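Cupin 2, conserved barrel (Desulfitobacterium hafniense, PDB 2OZJ) is of unknown function but belongs to the cupin superfamily, folding into a conserved beta-barrel and assembling with a second copy of itself. Local coordinates at residues L14-L19 with K103-T108. Sequence-based numbering, arbitrary orientation. Where two conformers were deposited one is given.
Sequences LPLASL and KMLQIT
Lys103 sets its CG opposite the carbonyl carbon and beside the backbone N (chi1 -62°), then runs fully extended to its ammonium group, which brings Lys103 NZ within 2.9 Å of the carbonyl oxygen Ala17 O. The bond is not made along a lone pair: NZ sits above the carbonyl plane, 40° out of it, with a C=O...N angle of 137°. On the way there the lysine's aliphatic stem passes the alanine. Lys103 CD lies 4.3 Å from Ala17 CB, so one residue receives both the charged end and the greasy shank. The ammonium also donates to Gln66 OE1 and, weakly, to Ile20 O, so two hydrogen bonds and a weak third hold the ammonium group. Two residues further along the strand the contact turns purely apolar. Leu16 and Leu105 both hold CG anti to the backbone N, and the methyls Leu16 CD2 and Leu105 CD2 approach to 4.3 Å, a light touch at the branch ends. The contact lies at one end of a strand of the cupin barrel: 103-108 belongs to a central strand of the larger antiparallel sheet, between 38-46 and 60-65, and the short 3-10 turn 16-19 packs against its beginning. Leu105 packs within its own chain on Ile40 and Leu32, while Leu16 touches both Leu65 of the same sheet and Val85 of the second subunit. Just before the turn, Leu14 and Pro15 pair antiparallel with a strand of that other chain. The turn itself is tied back by Pro15 O, which accepts from both Ser18 N and Ser18 OG, the hydroxyl at 2.7 Å from Pro15 O, in the carbonyl plane and on a lone pair.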
loop_
_atom_site.group_PDB
_atom_site.type_symbol
_atom_site.label_atom_id
_atom_site.label_comp_id
_atom_site.label_asym_id
_atom_site.label_seq_id
_atom_site.Cartn_x
_atom_site.Cartn_y
_atom_site.Cartn_z
ATOM N N LEU A 14 0.386 8.377 -10.650
ATOM C CA LEU A 14 1.170 7.438 -11.413
ATOM C C LEU A 14 0.952 6.085 -10.774
ATOM O O LEU A 14 0.733 6.009 -9.574
ATOM C CB LEU A 14 2.664 7.797 -11.382
ATOM C CG LEU A 14 3.101 9.175 -11.903
ATOM C CD1 LEU A 14 4.566 9.449 -11.525
ATOM C CD2 LEU A 14 2.901 9.281 -13.390
ATOM N N PRO A 15 1.102 5.021 -11.568
ATOM C CA PRO A 15 1.106 3.694 -11.011
ATOM C C PRO A 15 2.325 3.533 -10.136
ATOM O O PRO A 15 3.436 3.982 -10.468
ATOM C CB PRO A 15 1.238 2.793 -12.248
ATOM C CG PRO A 15 1.139 3.633 -13.393
ATOM C CD PRO A 15 1.339 5.025 -13.012
ATOM N N LEU A 16 2.144 2.844 -9.030
ATOM C CA LEU A 16 3.156 2.696 -8.066
ATOM C C LEU A 16 4.389 1.953 -8.636
ATOM O O LEU A 16 5.546 2.346 -8.435
ATOM C CB LEU A 16 2.510 1.969 -6.880
ATOM C CG LEU A 16 3.179 2.027 -5.553
ATOM C CD1 LEU A 16 3.504 3.423 -5.054
ATOM C CD2 LEU A 16 2.187 1.260 -4.592
ATOM N N ALA A 17 4.125 0.956 -9.488
ATOM C CA ALA A 17 5.195 0.204 -10.147
ATOM C C ALA A 17 6.074 1.099 -11.017
ATOM O O ALA A 17 7.249 0.822 -11.242
ATOM C CB ALA A 17 4.607 -0.898 -11.010
ATOM N N SER A 18 5.508 2.175 -11.548
ATOM C CA SER A 18 6.257 3.061 -12.434
ATOM C C SER A 18 7.282 3.938 -11.680
ATOM O O SER A 18 8.093 4.595 -12.323
ATOM C CB SER A 18 5.297 3.904 -13.305
ATOM O OG SER A 18 4.781 4.966 -12.564
ATOM N N LEU A 19 7.248 3.969 -10.349
ATOM C CA LEU A 19 8.109 4.841 -9.568
ATOM C C LEU A 19 9.501 4.211 -9.316
ATOM O O LEU A 19 10.390 4.896 -8.859
ATOM C CB LEU A 19 7.476 5.223 -8.245
ATOM C CG LEU A 19 6.147 6.001 -8.317
ATOM C CD1 LEU A 19 5.694 6.225 -6.890
ATOM C CD2 LEU A 19 6.274 7.301 -9.071
ATOM N N LYS A 103 8.982 -6.126 -8.353
ATOM C CA LYS A 103 8.880 -4.912 -7.628
ATOM C C LYS A 103 7.868 -5.113 -6.514
ATOM O O LYS A 103 6.830 -5.762 -6.713
ATOM C CB LYS A 103 8.377 -3.800 -8.528
ATOM C CG LYS A 103 9.265 -3.458 -9.702
ATOM C CD LYS A 103 8.583 -2.414 -10.582
ATOM C CE LYS A 103 9.372 -2.148 -11.869
ATOM N NZ LYS A 103 8.676 -1.154 -12.742
HETATM N N MSE A 104 8.160 -4.595 -5.329
HETATM C CA MSE A 104 7.208 -4.672 -4.222
HETATM C C MSE A 104 7.168 -3.422 -3.363
HETATM O O MSE A 104 8.127 -2.657 -3.291
HETATM C CB MSE A 104 7.537 -5.868 -3.329
HETATM C CG MSE A 104 8.802 -5.690 -2.567
HETATM SE SE MSE A 104 9.133 -7.085 -1.294
HETATM C CE MSE A 104 10.972 -6.615 -1.010
ATOM N N LEU A 105 6.042 -3.258 -2.671
ATOM C CA LEU A 105 5.879 -2.300 -1.584
ATOM C C LEU A 105 5.964 -3.056 -0.273
ATOM O O LEU A 105 5.351 -4.101 -0.126
ATOM C CB LEU A 105 4.508 -1.624 -1.692
ATOM C CG LEU A 105 4.058 -0.697 -0.557
ATOM C CD1 LEU A 105 4.831 0.587 -0.562
ATOM C CD2 LEU A 105 2.564 -0.455 -0.691
ATOM N N GLN A 106 6.708 -2.501 0.680
ATOM C CA GLN A 106 6.794 -3.058 2.024
ATOM C C GLN A 106 6.320 -1.994 3.006
ATOM O O GLN A 106 6.706 -0.826 2.903
ATOM C CB GLN A 106 8.239 -3.427 2.344
ATOM C CG GLN A 106 8.485 -3.850 3.786
ATOM C CD GLN A 106 9.894 -4.415 4.014
ATOM O OE1 GLN A 106 10.599 -4.757 3.071
ATOM N NE2 GLN A 106 10.291 -4.507 5.277
ATOM N N ILE A 107 5.474 -2.399 3.942
ATOM C CA ILE A 107 5.078 -1.543 5.058
ATOM C C ILE A 107 5.399 -2.279 6.321
ATOM O O ILE A 107 4.903 -3.364 6.520
ATOM C CB ILE A 107 3.570 -1.193 5.016
ATOM C CG1 ILE A 107 3.243 -0.426 3.744
ATOM C CG2 ILE A 107 3.162 -0.372 6.309
ATOM C CD1 ILE A 107 1.734 -0.394 3.466
ATOM N N THR A 108 6.271 -1.714 7.146
ATOM C CA THR A 108 6.630 -2.333 8.407
ATOM C C THR A 108 6.381 -1.392 9.582
ATOM O O THR A 108 6.793 -0.238 9.558
ATOM C CB THR A 108 8.081 -2.826 8.421
ATOM O OG1 THR A 108 8.285 -3.742 7.355
ATOM C CG2 THR A 108 8.367 -3.549 9.718
#